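Local coordinates for Lactamase_B domain-containing protein (Pontibacter korlensis, PDB 6XFR), which probably hydrolyses the ring of beta-lactam antibiotics to a substituted beta-amino acid, as a zinc-dependent class B1 metallo-beta-lactamase, at residues G129-Y135 and V147-Q153; T56-L60 and A89-Q93; V30-H34 and V199-W205. Residue numbers count along the deposited sequence, not the author numbering.

Contact 1. Residues G129-Y135 and V147-Q153. With ZN (zinc ion), chain T; EPE (4-(2-hydroxyethyl)-1-piperazine ethanesulfonic acid), chain M.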
loop_
_atom_site.group_PDB
_atom_site.type_symbol
_atom_site.label_atom_id
_atom_site.label_comp_id
_atom_site.label_asym_id
_atom_site.label_seq_id
_atom_site.Cartn_x
_atom_site.Cartn_y
_atom_site.Cartn_z
ATOM N N GLY B 129 -20.500 9.185 -10.776
ATOM C CA GLY B 129 -20.552 9.290 -9.337
ATOM C C GLY B 129 -19.219 9.551 -8.674
ATOM O O GLY B 129 -19.171 9.756 -7.455
ATOM N N GLN B 130 -18.134 9.538 -9.425
ATOM C CA GLN B 130 -16.799 9.649 -8.876
ATOM C C GLN B 130 -16.274 11.057 -9.131
ATOM O O GLN B 130 -16.287 11.521 -10.275
ATOM C CB GLN B 130 -15.893 8.615 -9.530
ATOM C CG GLN B 130 -14.453 8.725 -9.076
ATOM C CD GLN B 130 -14.216 8.119 -7.707
ATOM O OE1 GLN B 130 -14.574 6.976 -7.443
ATOM N NE2 GLN B 130 -13.600 8.877 -6.840
ATOM N N GLN B 131 -15.807 11.736 -8.087
ATOM C CA GLN B 131 -15.260 13.064 -8.272
ATOM C C GLN B 131 -13.745 13.062 -8.147
ATOM O O GLN B 131 -13.174 12.324 -7.359
ATOM C CB GLN B 131 -15.918 14.087 -7.338
ATOM C CG GLN B 131 -15.939 13.853 -5.883
ATOM C CD GLN B 131 -16.336 15.136 -5.129
ATOM O OE1 GLN B 131 -16.553 16.197 -5.763
ATOM N NE2 GLN B 131 -16.380 15.063 -3.772
ATOM N N LEU B 132 -13.102 13.841 -8.992
ATOM C CA LEU B 132 -11.656 13.945 -9.081
ATOM C C LEU B 132 -11.282 15.416 -9.099
ATOM O O LEU B 132 -11.982 16.244 -9.695
ATOM C CB LEU B 132 -11.121 13.266 -10.350
ATOM C CG LEU B 132 -11.382 11.772 -10.612
ATOM C CD1 LEU B 132 -12.746 11.532 -11.278
ATOM C CD2 LEU B 132 -10.253 11.139 -11.438
ATOM N N GLU B 133 -10.171 15.728 -8.461
ATOM C CA GLU B 133 -9.607 17.065 -8.444
ATOM C C GLU B 133 -8.229 16.979 -9.057
ATOM O O GLU B 133 -7.501 16.015 -8.817
ATOM C CB GLU B 133 -9.523 17.605 -7.030
ATOM C CG GLU B 133 -10.893 17.663 -6.384
ATOM C CD GLU B 133 -10.874 18.087 -4.915
ATOM O OE1 GLU B 133 -9.771 18.220 -4.331
ATOM O OE2 GLU B 133 -11.976 18.301 -4.352
ATOM N N VAL B 134 -7.898 17.921 -9.918
ATOM C CA VAL B 134 -6.546 17.998 -10.435
ATOM C C VAL B 134 -5.963 19.311 -9.947
ATOM O O VAL B 134 -6.669 20.318 -9.876
ATOM C CB VAL B 134 -6.512 17.832 -11.964
ATOM C CG1 VAL B 134 -5.080 17.581 -12.446
ATOM C CG2 VAL B 134 -7.350 16.641 -12.322
ATOM N N TYR B 135 -4.713 19.288 -9.507
ATOM C CA TYR B 135 -4.177 20.471 -8.841
ATOM C C TYR B 135 -2.703 20.663 -9.167
ATOM O O TYR B 135 -1.957 19.689 -9.333
ATOM C CB TYR B 135 -4.367 20.388 -7.324
ATOM C CG TYR B 135 -3.714 21.524 -6.543
ATOM C CD1 TYR B 135 -4.237 22.805 -6.562
ATOM C CD2 TYR B 135 -2.586 21.303 -5.791
ATOM C CE1 TYR B 135 -3.658 23.832 -5.844
ATOM C CE2 TYR B 135 -2.008 22.308 -5.073
ATOM C CZ TYR B 135 -2.544 23.577 -5.096
ATOM O OH TYR B 135 -1.928 24.578 -4.356
ATOM N N VAL B 147 -0.954 16.984 -9.324
ATOM C CA VAL B 147 -1.452 15.877 -8.525
ATOM C C VAL B 147 -2.951 15.720 -8.794
ATOM O O VAL B 147 -3.596 16.568 -9.420
ATOM C CB VAL B 147 -1.149 16.047 -7.013
ATOM C CG1 VAL B 147 0.311 16.320 -6.763
ATOM C CG2 VAL B 147 -2.029 17.115 -6.347
ATOM N N VAL B 148 -3.482 14.572 -8.376
ATOM C CA VAL B 148 -4.891 14.206 -8.515
ATOM C C VAL B 148 -5.365 13.722 -7.157
ATOM O O VAL B 148 -4.706 12.885 -6.536
ATOM C CB VAL B 148 -5.115 13.101 -9.571
ATOM C CG1 VAL B 148 -6.568 12.743 -9.669
ATOM C CG2 VAL B 148 -4.562 13.527 -10.912
ATOM N N TYR B 149 -6.480 14.255 -6.687
ATOM C CA TYR B 149 -7.022 13.892 -5.395
ATOM C C TYR B 149 -8.403 13.320 -5.623
ATOM O O TYR B 149 -9.160 13.831 -6.460
ATOM C CB TYR B 149 -7.089 15.074 -4.424
ATOM C CG TYR B 149 -7.434 14.691 -2.970
ATOM C CD1 TYR B 149 -6.634 13.771 -2.240
ATOM C CD2 TYR B 149 -8.552 15.260 -2.318
ATOM C CE1 TYR B 149 -6.932 13.434 -0.923
ATOM C CE2 TYR B 149 -8.848 14.931 -0.988
ATOM C CZ TYR B 149 -8.030 14.013 -0.312
ATOM O OH TYR B 149 -8.331 13.684 0.970
ATOM N N LEU B 150 -8.675 12.190 -4.958
ATOM C CA LEU B 150 -10.019 11.654 -4.816
ATOM C C LEU B 150 -10.505 12.055 -3.424
ATOM O O LEU B 150 -10.059 11.458 -2.427
ATOM C CB LEU B 150 -10.024 10.128 -4.982
ATOM C CG LEU B 150 -9.164 9.483 -6.088
ATOM C CD1 LEU B 150 -9.485 8.020 -6.341
ATOM C CD2 LEU B 150 -9.322 10.248 -7.381
ATOM N N PRO B 151 -11.344 13.098 -3.288
ATOM C CA PRO B 151 -11.809 13.502 -1.948
ATOM C C PRO B 151 -12.747 12.498 -1.264
ATOM O O PRO B 151 -12.877 12.543 -0.031
ATOM C CB PRO B 151 -12.520 14.847 -2.211
ATOM C CG PRO B 151 -12.832 14.868 -3.674
ATOM C CD PRO B 151 -11.736 14.086 -4.318
ATOM N N GLN B 152 -13.433 11.625 -2.013
ATOM C CA GLN B 152 -14.296 10.638 -1.368
ATOM C C GLN B 152 -13.462 9.506 -0.753
ATOM O O GLN B 152 -13.605 9.195 0.428
ATOM C CB GLN B 152 -15.338 10.101 -2.369
ATOM C CG GLN B 152 -16.233 11.207 -3.022
ATOM C CD GLN B 152 -16.854 10.848 -4.422
ATOM O OE1 GLN B 152 -16.150 10.481 -5.372
ATOM N NE2 GLN B 152 -18.181 11.011 -4.538
ATOM N N GLN B 153 -12.538 8.932 -1.509
ATOM C CA GLN B 153 -11.678 7.901 -0.954
ATOM C C GLN B 153 -10.495 8.476 -0.176
ATOM O O GLN B 153 -9.794 7.717 0.506
ATOM C CB GLN B 153 -11.173 6.983 -2.080
ATOM C CG GLN B 153 -12.244 6.184 -2.789
ATOM C CD GLN B 153 -12.816 6.901 -4.026
ATOM O OE1 GLN B 153 -12.812 8.130 -4.099
ATOM N NE2 GLN B 153 -13.319 6.126 -4.993
HETATM ZN ZN ZN T . -13.084 11.607 -4.914
HETATM N N1 EPE M . -10.488 19.302 -0.251
HETATM C C2 EPE M . -9.343 19.611 -1.129
HETATM C C3 EPE M . -9.592 20.839 -2.000
HETATM N N4 EPE M . -10.883 20.796 -2.662
HETATM C C5 EPE M . -12.009 20.293 -1.885
HETATM C C6 EPE M . -11.685 19.051 -1.062
HETATM C C7 EPE M . -11.156 21.763 -3.723
HETATM C C8 EPE M . -12.191 21.249 -4.725
HETATM O O8 EPE M . -12.644 22.260 -5.609
HETATM C C9 EPE M . -10.133 18.060 0.442
HETATM C C10 EPE M . -9.860 18.249 1.931
HETATM S S EPE M . -9.264 16.726 2.717
HETATM O O1S EPE M . -9.845 15.480 2.163
HETATM O O2S EPE M . -9.653 16.809 4.121
HETATM O O3S EPE M . -7.807 16.721 2.629
#

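Contact 2. Residues T56-L60 and A89-Q93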
loop_
_atom_site.group_PDB
_atom_site.type_symbol
_atom_site.label_atom_id
_atom_site.label_comp_id
_atom_site.label_asym_id
_atom_site.label_seq_id
_atom_site.Cartn_x
_atom_site.Cartn_y
_atom_site.Cartn_z
ATOM N N THR B 56 1.072 0.139 -21.971
ATOM C CA THR B 56 -0.236 0.767 -22.083
ATOM C C THR B 56 -1.228 -0.129 -22.825
ATOM O O THR B 56 -2.422 -0.139 -22.483
ATOM C CB THR B 56 -0.091 2.151 -22.729
ATOM O OG1 THR B 56 0.810 2.944 -21.937
ATOM C CG2 THR B 56 -1.428 2.862 -22.794
ATOM N N GLU B 57 -0.753 -0.930 -23.793
ATOM C CA GLU B 57 -1.652 -1.872 -24.455
ATOM C C GLU B 57 -2.140 -2.950 -23.488
ATOM O O GLU B 57 -3.330 -3.293 -23.483
ATOM C CB GLU B 57 -0.936 -2.541 -25.626
ATOM C CG GLU B 57 -0.208 -1.603 -26.569
ATOM C CD GLU B 57 -1.096 -1.087 -27.670
ATOM O OE1 GLU B 57 -0.752 -1.292 -28.862
ATOM O OE2 GLU B 57 -2.137 -0.474 -27.336
ATOM N N GLU B 58 -1.229 -3.477 -22.651
ATOM C CA GLU B 58 -1.593 -4.390 -21.563
ATOM C C GLU B 58 -2.612 -3.758 -20.627
ATOM O O GLU B 58 -3.613 -4.385 -20.261
ATOM C CB GLU B 58 -0.341 -4.833 -20.800
ATOM C CG GLU B 58 0.518 -5.839 -21.558
ATOM C CD GLU B 58 1.841 -6.196 -20.856
ATOM O OE1 GLU B 58 2.534 -7.127 -21.325
ATOM O OE2 GLU B 58 2.190 -5.554 -19.844
ATOM N N LEU B 59 -2.352 -2.523 -20.201
ATOM C CA LEU B 59 -3.286 -1.824 -19.332
ATOM C C LEU B 59 -4.668 -1.742 -19.973
ATOM O O LEU B 59 -5.680 -2.057 -19.343
ATOM C CB LEU B 59 -2.730 -0.435 -18.995
ATOM C CG LEU B 59 -3.511 0.572 -18.135
ATOM C CD1 LEU B 59 -4.120 -0.095 -16.937
ATOM C CD2 LEU B 59 -2.579 1.666 -17.690
ATOM N N LEU B 60 -4.743 -1.338 -21.232
ATOM C CA LEU B 60 -6.050 -1.317 -21.878
ATOM C C LEU B 60 -6.670 -2.711 -21.887
ATOM O O LEU B 60 -7.810 -2.896 -21.448
ATOM C CB LEU B 60 -5.938 -0.728 -23.286
ATOM C CG LEU B 60 -5.557 0.768 -23.244
ATOM C CD1 LEU B 60 -5.196 1.322 -24.614
ATOM C CD2 LEU B 60 -6.608 1.616 -22.571
ATOM N N ALA B 89 -0.770 5.290 -27.773
ATOM C CA ALA B 89 -1.522 4.046 -27.649
ATOM C C ALA B 89 -2.947 4.303 -27.146
ATOM O O ALA B 89 -3.905 3.661 -27.594
ATOM C CB ALA B 89 -0.775 3.100 -26.721
ATOM N N VAL B 90 -3.103 5.233 -26.206
ATOM C CA VAL B 90 -4.424 5.563 -25.681
ATOM C C VAL B 90 -5.284 6.229 -26.754
ATOM O O VAL B 90 -6.453 5.873 -26.947
ATOM C CB VAL B 90 -4.267 6.449 -24.427
ATOM C CG1 VAL B 90 -5.553 7.167 -24.078
ATOM C CG2 VAL B 90 -3.754 5.638 -23.271
ATOM N N GLN B 91 -4.711 7.196 -27.478
ATOM C CA GLN B 91 -5.469 7.978 -28.445
ATOM C C GLN B 91 -5.850 7.147 -29.670
ATOM O O GLN B 91 -6.892 7.389 -30.298
ATOM C CB GLN B 91 -4.636 9.174 -28.872
ATOM C CG GLN B 91 -4.623 10.302 -27.878
ATOM C CD GLN B 91 -3.720 11.444 -28.318
ATOM O OE1 GLN B 91 -2.741 11.227 -29.013
ATOM N NE2 GLN B 91 -4.072 12.669 -27.937
ATOM N N ARG B 92 -5.036 6.150 -30.012
ATOM C CA ARG B 92 -5.395 5.240 -31.081
ATOM C C ARG B 92 -6.630 4.409 -30.774
ATOM O O ARG B 92 -7.140 3.750 -31.681
ATOM C CB ARG B 92 -4.272 4.291 -31.365
ATOM C CG ARG B 92 -4.583 3.457 -32.518
ATOM C CD ARG B 92 -3.322 2.936 -33.045
ATOM N NE ARG B 92 -3.193 1.525 -32.739
ATOM C CZ ARG B 92 -3.661 0.568 -33.526
ATOM N NH1 ARG B 92 -4.274 0.893 -34.664
ATOM N NH2 ARG B 92 -3.498 -0.701 -33.186
ATOM N N GLN B 93 -7.076 4.340 -29.522
ATOM C CA GLN B 93 -8.351 3.713 -29.210
ATOM C C GLN B 93 -9.460 4.732 -28.959
ATOM O O GLN B 93 -10.440 4.401 -28.296
ATOM C CB GLN B 93 -8.198 2.783 -28.002
ATOM C CG GLN B 93 -8.257 1.249 -28.355
ATOM C CD GLN B 93 -6.968 0.770 -28.982
ATOM O OE1 GLN B 93 -5.882 0.940 -28.422
ATOM N NE2 GLN B 93 -7.074 0.214 -30.163
#

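Contact 3. Residues V30-H34 and V199-W205. With ZN (zinc ion), chain O.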
loop_
_atom_site.group_PDB
_atom_site.type_symbol
_atom_site.label_atom_id
_atom_site.label_comp_id
_atom_site.label_asym_id
_atom_site.label_seq_id
_atom_site.Cartn_x
_atom_site.Cartn_y
_atom_site.Cartn_z
ATOM N N VAL B 30 15.202 -3.070 -11.317
ATOM C CA VAL B 30 13.941 -2.776 -11.979
ATOM C C VAL B 30 13.253 -1.593 -11.303
ATOM O O VAL B 30 13.172 -1.500 -10.071
ATOM C CB VAL B 30 13.045 -4.030 -11.997
ATOM C CG1 VAL B 30 11.707 -3.730 -12.644
ATOM C CG2 VAL B 30 13.747 -5.152 -12.738
ATOM N N VAL B 31 12.748 -0.687 -12.122
ATOM C CA VAL B 31 12.114 0.547 -11.673
ATOM C C VAL B 31 10.629 0.462 -12.000
ATOM O O VAL B 31 10.259 0.295 -13.174
ATOM C CB VAL B 31 12.757 1.775 -12.340
ATOM C CG1 VAL B 31 11.918 2.995 -12.097
ATOM C CG2 VAL B 31 14.152 1.986 -11.800
ATOM N N PRO B 32 9.746 0.558 -11.016
ATOM C CA PRO B 32 8.312 0.646 -11.302
ATOM C C PRO B 32 7.856 2.074 -11.597
ATOM O O PRO B 32 8.484 3.061 -11.205
ATOM C CB PRO B 32 7.672 0.119 -10.008
ATOM C CG PRO B 32 8.640 0.563 -8.933
ATOM C CD PRO B 32 10.029 0.519 -9.570
ATOM N N SER B 33 6.731 2.159 -12.308
ATOM C CA SER B 33 6.003 3.402 -12.505
ATOM C C SER B 33 4.532 3.153 -12.199
ATOM O O SER B 33 3.928 2.218 -12.744
ATOM C CB SER B 33 6.181 3.940 -13.929
ATOM O OG SER B 33 6.112 5.361 -13.904
ATOM N N HIS B 34 3.981 3.942 -11.285
ATOM C CA HIS B 34 2.616 3.742 -10.825
ATOM C C HIS B 34 1.686 4.766 -11.465
ATOM O O HIS B 34 2.044 5.940 -11.626
ATOM C CB HIS B 34 2.537 3.830 -9.298
ATOM C CG HIS B 34 3.435 2.864 -8.603
ATOM N ND1 HIS B 34 3.426 1.513 -8.884
ATOM C CD2 HIS B 34 4.375 3.041 -7.646
ATOM C CE1 HIS B 34 4.324 0.900 -8.131
ATOM N NE2 HIS B 34 4.912 1.804 -7.368
ATOM N N VAL B 199 0.162 8.242 -3.199
ATOM C CA VAL B 199 0.751 7.294 -4.153
ATOM C C VAL B 199 1.896 7.988 -4.883
ATOM O O VAL B 199 1.658 8.949 -5.625
ATOM C CB VAL B 199 -0.273 6.732 -5.136
ATOM C CG1 VAL B 199 0.383 5.578 -5.880
ATOM C CG2 VAL B 199 -1.516 6.272 -4.395
ATOM N N PRO B 200 3.129 7.546 -4.703
ATOM C CA PRO B 200 4.249 8.055 -5.494
ATOM C C PRO B 200 4.360 7.296 -6.812
ATOM O O PRO B 200 3.648 6.329 -7.080
ATOM C CB PRO B 200 5.454 7.764 -4.600
ATOM C CG PRO B 200 5.072 6.478 -3.930
ATOM C CD PRO B 200 3.552 6.534 -3.726
ATOM N N SER B 201 5.319 7.715 -7.620
ATOM C CA SER B 201 5.446 7.036 -8.893
ATOM C C SER B 201 6.343 5.817 -8.821
ATOM O O SER B 201 6.039 4.801 -9.447
ATOM C CB SER B 201 5.997 7.994 -9.949
ATOM O OG SER B 201 4.921 8.639 -10.555
ATOM N N HIS B 202 7.435 5.890 -8.070
ATOM C CA HIS B 202 8.535 4.959 -8.264
ATOM C C HIS B 202 8.888 4.175 -6.997
ATOM O O HIS B 202 10.006 3.663 -6.854
ATOM C CB HIS B 202 9.734 5.724 -8.819
ATOM C CG HIS B 202 9.441 6.430 -10.110
ATOM N ND1 HIS B 202 8.968 5.768 -11.222
ATOM C CD2 HIS B 202 9.536 7.733 -10.461
ATOM C CE1 HIS B 202 8.792 6.631 -12.204
ATOM N NE2 HIS B 202 9.135 7.830 -11.770
ATOM N N GLY B 203 7.919 4.010 -6.101
ATOM C CA GLY B 203 8.082 3.189 -4.926
ATOM C C GLY B 203 6.729 2.901 -4.307
ATOM O O GLY B 203 5.681 3.300 -4.840
ATOM N N PRO B 204 6.730 2.172 -3.187
ATOM C CA PRO B 204 5.467 1.825 -2.511
ATOM C C PRO B 204 4.779 3.052 -1.950
ATOM O O PRO B 204 5.421 4.036 -1.581
ATOM C CB PRO B 204 5.903 0.865 -1.393
ATOM C CG PRO B 204 7.337 0.424 -1.795
ATOM C CD PRO B 204 7.912 1.615 -2.509
ATOM N N TRP B 205 3.457 2.991 -1.892
ATOM C CA TRP B 205 2.677 4.093 -1.348
ATOM C C TRP B 205 2.593 3.998 0.185
ATOM O O TRP B 205 2.980 3.009 0.799
ATOM C CB TRP B 205 1.291 4.116 -1.988
ATOM C CG TRP B 205 0.723 2.720 -2.275
ATOM C CD1 TRP B 205 -0.216 2.043 -1.535
ATOM C CD2 TRP B 205 1.067 1.841 -3.376
ATOM N NE1 TRP B 205 -0.475 0.816 -2.097
ATOM C CE2 TRP B 205 0.290 0.663 -3.225
ATOM C CE3 TRP B 205 1.962 1.936 -4.473
ATOM C CZ2 TRP B 205 0.372 -0.415 -4.129
ATOM C CZ3 TRP B 205 2.031 0.865 -5.379
ATOM C CH2 TRP B 205 1.241 -0.299 -5.193
HETATM ZN ZN ZN O . 9.206 9.516 -12.800
HETATM O O HOH W 1 11.041 10.114 -11.531
#

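Contact 1. Residues G129-Y135 and V147-Q153
Strands 130-135 and 147-150 form an antiparallel hairpin, joined tightly at one end and parted at the other. Glu133 and Tyr149 make a hydrogen-bonded pair, as do Tyr135 and Val147. Beyond Leu150 the chain leaves the strand and turns at Pro151, opening a hollow in which a zinc ion sits, 2.5 Å from Gln131 O, its site completed by Pro151 and Gln152. The Gln152 side chain reaches back so that its OE1 accepts Gln131 N at 3.0 Å, and farther out the amides of Gln130 and Gln153 pair head to head. The Pro151 ring is a bump between two side chains, its CG 3.6 Å from both Gln131 NE2 and Glu133 OE2. On the same face the bound HEPES (EPE) lies between Glu133 and Tyr149: Tyr149 OH donates to its sulfonate O1S at 2.6 Å, and its N4 is weakly hydrogen-bonded to Glu133 OE1 (3.3 Å) and OE2 (3.2 Å). Leu132 packs on the opposite face, its CG 4.1 Å from Leu150 CD2 and its CD2 4.4 Å from Val148 CG1. Strands 123-127 and 155-159 flank the hairpin, Val38 of strand 30-40 touches Gln130 and Leu150, and helix 181-191 packs on Val147 and Tyr135.

Contact 2. Residues T56-L60 and A89-Q93
Van der Waals packing joins helix 53-67 to the short helix 87-91, and no hydrogen bond crosses between these segments. The apolar part centres on Thr56 and Leu60, one helical turn apart (Leu60 N to Thr56 O, 2.9 Å). Thr56 turns its methyl to the other helix, with CG2 3.7 Å from Val90 CG2 and 4.0 Å from Ala89 CB, and Leu60 CD1 lies 4.4 Å from Val90 CA. The small Ala89 side chain lets the backbones come close, the CA atoms of Thr56 and Ala89 being 6.6 Å apart. In the alpha-beta/beta-alpha fold of metallo-beta-lactamases both helices lie on strand 71-75, where Leu60 touches Val71 and Val90 touches Cys74; helix 87-91 follows soon after the zinc ligands His78, His80 and Asp82. Carbon also meets oxygen: Leu60 CD1 is 4.0 Å from Ala89 O and 3.9 Å from Gln93 OE1, and the carboxylate oxygen Glu57 OE2 is 3.9 Å from the methyl Ala89 CB. The polar pair Glu57 OE2 and Gln93 OE1 stays 4.1 Å apart, unbonded. Thr56 OG1 is hydrogen-bonded to Gly52 O, just before the start of its helix.

Contact 3. Residues V30-H34 and V199-W205
The segment Val30-His34 is extended throughout, whereas the chain leaving strand 197-200 turns at Ser201 and His202, whose psi angles of -39° and 26° end its extended course. The turn brings Ser201 O to His34 N at 2.9 Å, the one backbone hydrogen bond between the segments; the same oxygen lies 3.4 Å from Ser33 CA. Pro32 O receives a CA-H...O contact from His202 CA at 3.5 Å. Gly203 is nearly fully extended, and a side chain there would collide with Pro204 CD. His34 points into the curve of the second segment, its CD2 3.4 Å from Pro200 O, while its ND1 is hydrogen-bonded to Thr21 OG1. The edge of the Trp205 six-membered ring meets one face of His34 in a T-shaped stack, the centroids 5.0 Å apart and the planes at 87°. Ser33 OG and Ser201 OG, one from each segment, both hydrogen-bond to Lys83 NZ. A hydrogen bond from His202 ND1 to Pro32 O, 2.7 Å, holds the imidazole, as the geometry suggests, with NE2 toward the zinc, 2.0 Å away, and a water lies 2.3 Å from the metal. With Asp82 and Cys160, this histidine completes the Asp-Cys-His zinc site characteristic of B1 metallo-beta-lactamases.

How the contacts relate
Contacts 1 and 3 reach the same sheet: the hairpin of contact 1 belongs to it, and its edge strand 197-200 leads into the His202 loop of contact 3. Their centres are 20 Å apart, their nearest atoms about 8 Å. Strand 30-40 also connects them, starting at contact 3 and reaching Val38 beside contact 1. Contact 2 stands apart on the outer helices, its nearest atoms about 8 Å from contact 3 and about 14 Å from contact 1. Only contact 3 supplies an active-site zinc ligand. Side chains of Val147 and Thr56 lie about 10 Å from those of Cys160 and Asp82 respectively, and the zinc of contact 1 occupies a separate site, 23.7 Å from the zinc bound by His202.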